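Local coordinates for LbpB B-lobe (Moraxella bovis, PDB 3UAQ), which is the N-lobe of a lipoprotein that probably binds host lactoferrin, probably at the bacterial surface and as part of iron acquisition, at residues 55-65 with 79-90; 300-311 with 323-332. All coordinates share one frame; numbering follows the deposited sequence.

Contact 1 of 2, residues 55-65 with 79-90; sequences LGSVLAIPKRN and HVPLDENNITTA
Ala90 N donates to Ser57 O across 3.0 Å, with an N-H...O angle of 177°. The bond is straight at the hydrogen, yet the donor stands 58° out of the carbonyl plane, so it meets the oxygen from above. From here the chains run antiparallel: Val58 and Thr89 form a non-hydrogen-bonded pair with CA atoms 4.4 Å apart, and Leu59 and Thr88 form the next, hydrogen-bonded pair. On the Val58 face, Val58 CB lies 3.6 Å from Ile87 CG2. The same face takes Thr89, whose CG2, anti to the backbone N (the hydroxyl at chi1 -73°), reaches to 3.5 Å from Leu55 CD1. The other face carries Leu59, whose CD2 rests 3.6 Å from Thr88 CG2.

Past Ala60 the strand pairing ends and the contacts are made mainly by side chains. The poorly ordered Lys63 crosses Leu82 at about a right angle, its CD 3.7 Å from Leu82 CG. The side chains of Val80 and Lys63 run past each other in opposite directions, and Val80 CG2 comes 3.2 Å from Arg64 O. Val58 and Ala60 also bond by their backbones to Tyr157 and Leu155, so strand 57-60 has strand 146-159 as its second neighbour. The arrangement is that of a short antiparallel edge pairing in the N-lobe handle domain of the transferrin-binding protein B family.

Contact 2 of 2, residues 300-311 with 323-332; sequences FFNKNADNRLEG and GKFLTNDNSV
Arg308 lays its side chain along the turn that follows Leu326. CB begins 3.3 Å from Leu326 O, CG stays close to the same oxygen, and CD comes to 3.1 Å from Asn328 OD1. A bend at chi3 (67°) then brings the guanidinium round to the backbone carbonyls: NE donates to Leu326 O at 2.8 Å, with 143° at the hydrogen, and more weakly to Thr327 O. NH2 adds a second weak bond to Thr327 O at 2.9 Å and packs near Leu326 CD2, while Asn330 OD1 lies near NH2 at the guanidinium edge. Asn328 CA covers one face. The carbonyls of Leu326, the last strand residue, and Thr327, the first of the type I turn to Asn330, thus share one guanidinium; the bond from NE to Leu326 O is the sounder, and together they would limit the group's rotation.

Asn328 uses both ends of its amide on Asp306. Its ND2 bonds Asp306 OD2 at 2.6 Å on the anti side of the carboxylate, and its OD1 accepts from Asp306 N at 3.1 Å; Asn304 ND2 meets Asp306 OD1 on the syn side. Asn328 N also donates to Asn304 O at 2.9 Å. On the opposite side of the sheet from Glu310, Leu309 CB packs 3.5 Å from Phe325 CB. Glu310 OE2 forms a salt bridge with Lys324 NZ, whose position is less sure; OE2 also bonds Tyr157 OH, and OE1 pairs with Arg281.

Strands 308-311 and 323-326 run at 171°, as antiparallel hairpin arms. Arg308 and Leu309 both face Gly284 of strand 281-288, a classic beta bulge in strand 305-314. Backbone bonds of Leu309 with Gly284 and Phe325 with Ala334 place the hairpin in the barrel sheet between strands 281-288 and 332-340.

How the contacts relate
Contact 1 lies in the handle region and contact 2 in the beta-barrel region, and their centres are about 12 Å apart. They touch directly. Leu82 N lies 3.2 Å from Asn330 O, a probable hydrogen bond that ties the handle segment to the turn after strand 320-326, and Leu82 CD1 packs 3.6 Å from Ser331 C. Tyr157 of strand 146-159 provides an indirect route: its backbone pairs with Val58 of contact 1, and its hydroxyl bonds Glu310 of contact 2. Although contact 1 closes before contact 2 opens along the chain, the fold brings Leu82 against Asn330 and Ser331, joining the two parts of the lobe.

Contact 1 of 2, residues 55-65 with 79-90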
loop_
_atom_site.group_PDB
_atom_site.type_symbol
_atom_site.label_atom_id
_atom_site.label_comp_id
_atom_site.label_asym_id
_atom_site.label_seq_id
_atom_site.Cartn_x
_atom_site.Cartn_y
_atom_site.Cartn_z
ATOM N N LEU A 55 -8.789 1.427 24.064
ATOM C CA LEU A 55 -7.794 2.197 23.315
ATOM C C LEU A 55 -8.305 2.835 22.033
ATOM O O LEU A 55 -9.430 2.590 21.602
ATOM C CB LEU A 55 -6.629 1.294 22.926
ATOM C CG LEU A 55 -5.517 1.112 23.942
ATOM C CD1 LEU A 55 -5.549 2.264 24.934
ATOM C CD2 LEU A 55 -5.628 -0.234 24.664
ATOM N N GLY A 56 -7.450 3.635 21.410
ATOM C CA GLY A 56 -7.661 4.004 20.027
ATOM C C GLY A 56 -7.020 2.904 19.204
ATOM O O GLY A 56 -7.418 2.633 18.067
ATOM N N SER A 57 -6.028 2.245 19.798
ATOM C CA SER A 57 -5.056 1.487 19.024
ATOM C C SER A 57 -3.909 0.958 19.874
ATOM O O SER A 57 -3.591 1.523 20.920
ATOM C CB SER A 57 -4.481 2.402 17.954
ATOM O OG SER A 57 -4.375 3.719 18.454
ATOM N N VAL A 58 -3.283 -0.125 19.425
ATOM C CA VAL A 58 -2.046 -0.574 20.063
ATOM C C VAL A 58 -1.038 -1.187 19.093
ATOM O O VAL A 58 -1.254 -1.234 17.866
ATOM C CB VAL A 58 -2.311 -1.552 21.240
ATOM C CG1 VAL A 58 -2.462 -0.779 22.541
ATOM C CG2 VAL A 58 -3.542 -2.380 20.966
ATOM N N LEU A 59 0.059 -1.675 19.667
ATOM C CA LEU A 59 1.285 -1.887 18.916
ATOM C C LEU A 59 2.325 -2.710 19.686
ATOM O O LEU A 59 2.624 -2.410 20.841
ATOM C CB LEU A 59 1.842 -0.514 18.577
ATOM C CG LEU A 59 2.943 -0.350 17.551
ATOM C CD1 LEU A 59 2.801 1.030 16.928
ATOM C CD2 LEU A 59 4.297 -0.529 18.213
ATOM N N ALA A 60 2.866 -3.748 19.047
ATOM C CA ALA A 60 3.899 -4.590 19.659
ATOM C C ALA A 60 4.989 -5.011 18.667
ATOM O O ALA A 60 5.045 -4.544 17.523
ATOM C CB ALA A 60 3.276 -5.838 20.333
ATOM N N ILE A 61 5.842 -5.922 19.123
ATOM C CA ILE A 61 7.118 -6.190 18.477
ATOM C C ILE A 61 7.384 -7.700 18.409
ATOM O O ILE A 61 6.931 -8.445 19.272
ATOM C CB ILE A 61 8.223 -5.454 19.250
ATOM C CG1 ILE A 61 7.596 -4.709 20.437
ATOM C CG2 ILE A 61 8.931 -4.466 18.351
ATOM C CD1 ILE A 61 8.576 -3.930 21.315
ATOM N N PRO A 62 8.129 -8.156 17.387
ATOM C CA PRO A 62 8.114 -9.566 16.976
ATOM C C PRO A 62 9.055 -10.480 17.778
ATOM O O PRO A 62 9.004 -11.699 17.602
ATOM C CB PRO A 62 8.562 -9.487 15.514
ATOM C CG PRO A 62 9.556 -8.353 15.531
ATOM C CD PRO A 62 9.121 -7.386 16.620
ATOM N N LYS A 63 9.910 -9.911 18.620
ATOM C CA LYS A 63 10.750 -10.720 19.508
ATOM C C LYS A 63 11.809 -11.557 18.789
ATOM O O LYS A 63 11.614 -11.971 17.643
ATOM C CB LYS A 63 9.882 -11.650 20.354
ATOM C CG LYS A 63 8.969 -10.935 21.321
ATOM C CD LYS A 63 7.642 -11.648 21.398
ATOM C CE LYS A 63 7.013 -11.725 20.020
ATOM N NZ LYS A 63 6.014 -12.816 19.926
ATOM N N ARG A 64 12.923 -11.811 19.477
ATOM C CA ARG A 64 13.981 -12.659 18.932
ATOM C C ARG A 64 14.707 -13.493 19.995
ATOM O O ARG A 64 14.567 -13.243 21.193
ATOM C CB ARG A 64 14.957 -11.823 18.102
ATOM C CG ARG A 64 14.446 -11.529 16.694
ATOM C CD ARG A 64 14.129 -10.059 16.479
ATOM N NE ARG A 64 15.050 -9.436 15.528
ATOM C CZ ARG A 64 16.099 -8.695 15.875
ATOM N NH1 ARG A 64 16.364 -8.474 17.155
ATOM N NH2 ARG A 64 16.885 -8.173 14.942
ATOM N N ASN A 65 15.467 -14.487 19.541
ATOM C CA ASN A 65 16.049 -15.500 20.418
ATOM C C ASN A 65 17.519 -15.220 20.740
ATOM O O ASN A 65 17.877 -14.135 21.213
ATOM C CB ASN A 65 15.926 -16.882 19.760
ATOM C CG ASN A 65 15.523 -17.977 20.743
ATOM O OD1 ASN A 65 14.865 -17.711 21.744
ATOM N ND2 ASN A 65 15.911 -19.221 20.444
ATOM N N HIS A 79 13.470 -19.496 25.563
ATOM C CA HIS A 79 12.083 -19.076 25.445
ATOM C C HIS A 79 11.963 -17.566 25.558
ATOM O O HIS A 79 12.423 -16.968 26.532
ATOM C CB HIS A 79 11.250 -19.753 26.539
ATOM C CG HIS A 79 9.788 -19.426 26.485
ATOM N ND1 HIS A 79 9.075 -19.391 25.311
ATOM C CD2 HIS A 79 8.910 -19.129 27.475
ATOM C CE1 HIS A 79 7.813 -19.082 25.572
ATOM N NE2 HIS A 79 7.689 -18.918 26.875
ATOM N N VAL A 80 11.364 -16.949 24.546
ATOM C CA VAL A 80 11.000 -15.541 24.637
ATOM C C VAL A 80 9.481 -15.391 24.571
ATOM O O VAL A 80 8.889 -15.404 23.489
ATOM C CB VAL A 80 11.677 -14.688 23.537
ATOM C CG1 VAL A 80 11.457 -13.211 23.802
ATOM C CG2 VAL A 80 13.159 -14.975 23.468
ATOM N N PRO A 81 8.843 -15.265 25.740
ATOM C CA PRO A 81 7.398 -15.016 25.788
ATOM C C PRO A 81 7.078 -13.576 25.392
ATOM O O PRO A 81 7.966 -12.718 25.381
ATOM C CB PRO A 81 7.059 -15.237 27.263
ATOM C CG PRO A 81 8.342 -14.931 27.998
ATOM C CD PRO A 81 9.437 -15.403 27.084
ATOM N N LEU A 82 5.824 -13.317 25.048
ATOM C CA LEU A 82 5.382 -11.956 24.805
ATOM C C LEU A 82 5.169 -11.259 26.151
ATOM O O LEU A 82 4.943 -11.920 27.171
ATOM C CB LEU A 82 4.090 -11.963 23.990
ATOM C CG LEU A 82 4.218 -12.362 22.516
ATOM C CD1 LEU A 82 3.292 -13.528 22.164
ATOM C CD2 LEU A 82 3.936 -11.167 21.612
ATOM N N ASP A 83 5.261 -9.932 26.163
ATOM C CA ASP A 83 5.063 -9.172 27.394
ATOM C C ASP A 83 4.077 -8.031 27.161
ATOM O O ASP A 83 4.341 -7.119 26.376
ATOM C CB ASP A 83 6.398 -8.638 27.927
ATOM C CG ASP A 83 6.302 -8.151 29.363
ATOM O OD1 ASP A 83 5.257 -8.387 30.003
ATOM O OD2 ASP A 83 7.277 -7.545 29.855
ATOM N N GLU A 84 2.941 -8.083 27.849
ATOM C CA GLU A 84 1.890 -7.095 27.649
ATOM C C GLU A 84 2.350 -5.693 28.019
ATOM O O GLU A 84 1.659 -4.717 27.743
ATOM C CB GLU A 84 0.635 -7.463 28.442
ATOM C CG GLU A 84 0.789 -7.362 29.945
ATOM C CD GLU A 84 -0.542 -7.280 30.657
ATOM O OE1 GLU A 84 -1.005 -8.324 31.164
ATOM O OE2 GLU A 84 -1.123 -6.173 30.709
ATOM N N ASN A 85 3.516 -5.595 28.645
ATOM C CA ASN A 85 4.066 -4.299 29.013
ATOM C C ASN A 85 4.830 -3.675 27.862
ATOM O O ASN A 85 5.119 -2.480 27.880
ATOM C CB ASN A 85 4.965 -4.425 30.243
ATOM C CG ASN A 85 4.192 -4.813 31.494
ATOM O OD1 ASN A 85 3.048 -5.236 31.419
ATOM N ND2 ASN A 85 4.822 -4.681 32.644
ATOM N N ASN A 86 5.155 -4.491 26.865
ATOM C CA ASN A 86 5.811 -3.996 25.667
ATOM C C ASN A 86 4.801 -3.500 24.643
ATOM O O ASN A 86 5.181 -3.032 23.562
ATOM C CB ASN A 86 6.702 -5.072 25.051
ATOM C CG ASN A 86 7.972 -5.274 25.829
ATOM O OD1 ASN A 86 8.495 -4.333 26.435
ATOM N ND2 ASN A 86 8.480 -6.506 25.829
ATOM N N ILE A 87 3.517 -3.611 24.979
ATOM C CA ILE A 87 2.472 -3.149 24.074
ATOM C C ILE A 87 2.275 -1.653 24.207
ATOM O O ILE A 87 1.559 -1.180 25.091
ATOM C CB ILE A 87 1.122 -3.849 24.314
ATOM C CG1 ILE A 87 1.270 -5.364 24.165
ATOM C CG2 ILE A 87 0.067 -3.310 23.357
ATOM C CD1 ILE A 87 -0.027 -6.124 24.348
ATOM N N THR A 88 2.922 -0.910 23.320
ATOM C CA THR A 88 2.756 0.531 23.271
ATOM C C THR A 88 1.331 0.850 22.837
ATOM O O THR A 88 0.733 0.112 22.047
ATOM C CB THR A 88 3.757 1.181 22.296
ATOM O OG1 THR A 88 3.047 1.819 21.226
ATOM C CG2 THR A 88 4.721 0.133 21.722
ATOM N N THR A 89 0.782 1.935 23.372
ATOM C CA THR A 89 -0.541 2.399 22.971
ATOM C C THR A 89 -0.396 3.508 21.929
ATOM O O THR A 89 0.571 4.278 21.964
ATOM C CB THR A 89 -1.347 2.910 24.180
ATOM O OG1 THR A 89 -1.762 1.796 24.981
ATOM C CG2 THR A 89 -2.579 3.693 23.725
ATOM N N ALA A 90 -1.348 3.585 21.001
ATOM C CA ALA A 90 -1.323 4.626 19.974
ATOM C C ALA A 90 -2.464 5.627 20.146
ATOM O O ALA A 90 -3.626 5.238 20.277
ATOM C CB ALA A 90 -1.370 4.004 18.595
#

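Contact 2 of 2, residues 300-311 with 323-332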
loop_
_atom_site.group_PDB
_atom_site.type_symbol
_atom_site.label_atom_id
_atom_site.label_comp_id
_atom_site.label_asym_id
_atom_site.label_seq_id
_atom_site.Cartn_x
_atom_site.Cartn_y
_atom_site.Cartn_z
ATOM N N PHE A 300 0.480 -23.599 16.950
ATOM C CA PHE A 300 0.764 -22.346 17.643
ATOM C C PHE A 300 -0.446 -21.833 18.411
ATOM O O PHE A 300 -0.309 -21.045 19.347
ATOM C CB PHE A 300 1.153 -21.271 16.630
ATOM C CG PHE A 300 2.555 -21.398 16.104
ATOM C CD1 PHE A 300 3.615 -21.665 16.956
ATOM C CD2 PHE A 300 2.813 -21.235 14.748
ATOM C CE1 PHE A 300 4.910 -21.774 16.463
ATOM C CE2 PHE A 300 4.102 -21.343 14.252
ATOM C CZ PHE A 300 5.153 -21.613 15.112
ATOM N N PHE A 301 -1.628 -22.293 18.013
ATOM C CA PHE A 301 -2.887 -21.666 18.406
ATOM C C PHE A 301 -3.750 -22.552 19.307
ATOM O O PHE A 301 -4.939 -22.762 19.035
ATOM C CB PHE A 301 -3.650 -21.280 17.140
ATOM C CG PHE A 301 -2.756 -20.770 16.047
ATOM C CD1 PHE A 301 -2.268 -19.473 16.091
ATOM C CD2 PHE A 301 -2.370 -21.591 14.994
ATOM C CE1 PHE A 301 -1.422 -18.987 15.088
ATOM C CE2 PHE A 301 -1.528 -21.115 13.988
ATOM C CZ PHE A 301 -1.051 -19.809 14.038
ATOM N N ASN A 302 -3.149 -23.049 20.386
ATOM C CA ASN A 302 -3.816 -23.978 21.295
ATOM C C ASN A 302 -4.336 -23.332 22.582
ATOM O O ASN A 302 -4.969 -24.000 23.400
ATOM C CB ASN A 302 -2.881 -25.141 21.644
ATOM C CG ASN A 302 -1.486 -24.676 22.024
ATOM O OD1 ASN A 302 -1.045 -23.604 21.617
ATOM N ND2 ASN A 302 -0.785 -25.488 22.801
ATOM N N LYS A 303 -4.069 -22.043 22.768
ATOM C CA LYS A 303 -4.519 -21.352 23.975
ATOM C C LYS A 303 -5.497 -20.238 23.653
ATOM O O LYS A 303 -5.351 -19.542 22.647
ATOM C CB LYS A 303 -3.334 -20.767 24.748
ATOM C CG LYS A 303 -2.280 -21.774 25.147
ATOM C CD LYS A 303 -2.875 -22.918 25.949
ATOM C CE LYS A 303 -1.792 -23.879 26.419
ATOM N NZ LYS A 303 -2.345 -25.184 26.863
ATOM N N ASN A 304 -6.485 -20.069 24.522
ATOM C CA ASN A 304 -7.408 -18.951 24.428
ATOM C C ASN A 304 -6.743 -17.647 24.817
ATOM O O ASN A 304 -5.593 -17.627 25.274
ATOM C CB ASN A 304 -8.596 -19.159 25.365
ATOM C CG ASN A 304 -9.413 -20.379 25.015
ATOM O OD1 ASN A 304 -9.115 -21.094 24.056
ATOM N ND2 ASN A 304 -10.458 -20.630 25.798
ATOM N N ALA A 305 -7.478 -16.560 24.615
ATOM C CA ALA A 305 -7.211 -15.311 25.296
ATOM C C ALA A 305 -8.491 -15.002 26.061
ATOM O O ALA A 305 -9.330 -14.222 25.601
ATOM C CB ALA A 305 -6.902 -14.209 24.300
ATOM N N ASP A 306 -8.660 -15.653 27.211
ATOM C CA ASP A 306 -9.874 -15.503 28.018
ATOM C C ASP A 306 -9.913 -14.123 28.661
ATOM O O ASP A 306 -9.038 -13.774 29.465
ATOM C CB ASP A 306 -9.954 -16.588 29.098
ATOM C CG ASP A 306 -9.965 -17.996 28.519
ATOM O OD1 ASP A 306 -10.956 -18.360 27.845
ATOM O OD2 ASP A 306 -8.992 -18.748 28.754
ATOM N N ASN A 307 -10.917 -13.332 28.293
ATOM C CA ASN A 307 -10.998 -11.963 28.783
ATOM C C ASN A 307 -9.728 -11.178 28.482
ATOM O O ASN A 307 -9.299 -10.354 29.286
ATOM C CB ASN A 307 -11.261 -11.950 30.290
ATOM C CG ASN A 307 -12.722 -12.137 30.624
ATOM O OD1 ASN A 307 -13.582 -11.433 30.097
ATOM N ND2 ASN A 307 -13.014 -13.098 31.495
ATOM N N ARG A 308 -9.126 -11.448 27.329
ATOM C CA ARG A 308 -7.901 -10.769 26.920
ATOM C C ARG A 308 -7.997 -10.309 25.468
ATOM O O ARG A 308 -6.981 -10.175 24.775
ATOM C CB ARG A 308 -6.684 -11.682 27.121
ATOM C CG ARG A 308 -6.409 -12.027 28.581
ATOM C CD ARG A 308 -5.522 -13.258 28.728
ATOM N NE ARG A 308 -4.158 -13.048 28.244
ATOM C CZ ARG A 308 -3.177 -12.514 28.971
ATOM N NH1 ARG A 308 -3.407 -12.115 30.215
ATOM N NH2 ARG A 308 -1.966 -12.369 28.448
ATOM N N LEU A 309 -9.227 -10.080 25.013
ATOM C CA LEU A 309 -9.469 -9.498 23.695
ATOM C C LEU A 309 -10.204 -8.168 23.847
ATOM O O LEU A 309 -11.168 -8.071 24.603
ATOM C CB LEU A 309 -10.284 -10.453 22.831
ATOM C CG LEU A 309 -10.743 -9.905 21.477
ATOM C CD1 LEU A 309 -10.663 -10.988 20.425
ATOM C CD2 LEU A 309 -12.155 -9.333 21.548
ATOM N N GLU A 310 -9.741 -7.143 23.142
ATOM C CA GLU A 310 -10.387 -5.833 23.194
ATOM C C GLU A 310 -10.442 -5.219 21.803
ATOM O O GLU A 310 -9.673 -5.593 20.925
ATOM C CB GLU A 310 -9.640 -4.902 24.156
ATOM C CG GLU A 310 -8.439 -4.210 23.536
ATOM C CD GLU A 310 -8.801 -2.883 22.927
ATOM O OE1 GLU A 310 -9.764 -2.252 23.415
ATOM O OE2 GLU A 310 -8.125 -2.469 21.962
ATOM N N GLY A 311 -11.355 -4.277 21.602
ATOM C CA GLY A 311 -11.469 -3.623 20.312
ATOM C C GLY A 311 -12.589 -2.603 20.268
ATOM O O GLY A 311 -13.185 -2.264 21.297
ATOM N N GLY A 323 -9.333 -4.512 16.518
ATOM C CA GLY A 323 -8.936 -4.813 17.881
ATOM C C GLY A 323 -7.761 -5.765 17.960
ATOM O O GLY A 323 -7.115 -6.055 16.952
ATOM N N LYS A 324 -7.496 -6.260 19.165
ATOM C CA LYS A 324 -6.351 -7.116 19.428
ATOM C C LYS A 324 -6.686 -8.085 20.547
ATOM O O LYS A 324 -7.651 -7.892 21.288
ATOM C CB LYS A 324 -5.162 -6.271 19.872
ATOM C CG LYS A 324 -5.485 -5.382 21.070
ATOM C CD LYS A 324 -4.385 -5.420 22.123
ATOM C CE LYS A 324 -4.819 -4.677 23.390
ATOM N NZ LYS A 324 -5.256 -3.284 23.097
ATOM N N PHE A 325 -5.886 -9.133 20.663
ATOM C CA PHE A 325 -5.932 -9.996 21.833
ATOM C C PHE A 325 -4.568 -10.638 22.033
ATOM O O PHE A 325 -3.784 -10.764 21.086
ATOM C CB PHE A 325 -7.039 -11.055 21.719
ATOM C CG PHE A 325 -6.773 -12.126 20.689
ATOM C CD1 PHE A 325 -5.831 -13.122 20.919
ATOM C CD2 PHE A 325 -7.489 -12.153 19.502
ATOM C CE1 PHE A 325 -5.595 -14.106 19.972
ATOM C CE2 PHE A 325 -7.258 -13.137 18.555
ATOM C CZ PHE A 325 -6.310 -14.112 18.792
ATOM N N LEU A 326 -4.282 -11.012 23.273
ATOM C CA LEU A 326 -3.038 -11.684 23.608
ATOM C C LEU A 326 -3.367 -12.883 24.481
ATOM O O LEU A 326 -4.059 -12.758 25.497
ATOM C CB LEU A 326 -2.091 -10.741 24.345
ATOM C CG LEU A 326 -0.830 -11.400 24.919
ATOM C CD1 LEU A 326 0.142 -11.763 23.802
ATOM C CD2 LEU A 326 -0.162 -10.496 25.947
ATOM N N THR A 327 -2.876 -14.048 24.082
ATOM C CA THR A 327 -3.280 -15.297 24.716
ATOM C C THR A 327 -2.899 -15.414 26.197
ATOM O O THR A 327 -2.098 -14.629 26.715
ATOM C CB THR A 327 -2.736 -16.491 23.938
ATOM O OG1 THR A 327 -1.333 -16.310 23.706
ATOM C CG2 THR A 327 -3.453 -16.595 22.592
ATOM N N ASN A 328 -3.487 -16.404 26.866
ATOM C CA ASN A 328 -3.297 -16.622 28.304
ATOM C C ASN A 328 -1.839 -16.838 28.715
ATOM O O ASN A 328 -1.399 -16.328 29.749
ATOM C CB ASN A 328 -4.142 -17.809 28.780
ATOM C CG ASN A 328 -5.626 -17.504 28.785
ATOM O OD1 ASN A 328 -6.031 -16.348 28.664
ATOM N ND2 ASN A 328 -6.445 -18.534 28.947
ATOM N N ASP A 329 -1.098 -17.598 27.910
ATOM C CA ASP A 329 0.303 -17.885 28.204
ATOM C C ASP A 329 1.236 -17.049 27.330
ATOM O O ASP A 329 2.350 -17.481 27.012
ATOM C CB ASP A 329 0.602 -19.375 28.009
ATOM C CG ASP A 329 0.365 -19.829 26.586
ATOM O OD1 ASP A 329 -0.375 -19.130 25.859
ATOM O OD2 ASP A 329 0.910 -20.883 26.196
ATOM N N ASN A 330 0.779 -15.861 26.943
ATOM C CA ASN A 330 1.609 -14.927 26.190
ATOM C C ASN A 330 2.286 -15.598 24.994
ATOM O O ASN A 330 3.483 -15.416 24.759
ATOM C CB ASN A 330 2.646 -14.299 27.116
ATOM C CG ASN A 330 2.029 -13.764 28.394
ATOM O OD1 ASN A 330 1.119 -12.940 28.356
ATOM N ND2 ASN A 330 2.505 -14.251 29.533
ATOM N N SER A 331 1.498 -16.365 24.240
ATOM C CA SER A 331 2.011 -17.212 23.168
ATOM C C SER A 331 1.574 -16.723 21.785
ATOM O O SER A 331 2.238 -16.996 20.778
ATOM C CB SER A 331 1.543 -18.650 23.384
ATOM O OG SER A 331 0.143 -18.699 23.586
ATOM N N VAL A 332 0.452 -16.012 21.735
ATOM C CA VAL A 332 0.008 -15.395 20.491
ATOM C C VAL A 332 -0.551 -14.001 20.721
ATOM O O VAL A 332 -1.442 -13.799 21.552
ATOM C CB VAL A 332 -1.059 -16.236 19.764
ATOM C CG1 VAL A 332 -1.665 -15.430 18.616
ATOM C CG2 VAL A 332 -0.463 -17.540 19.260
#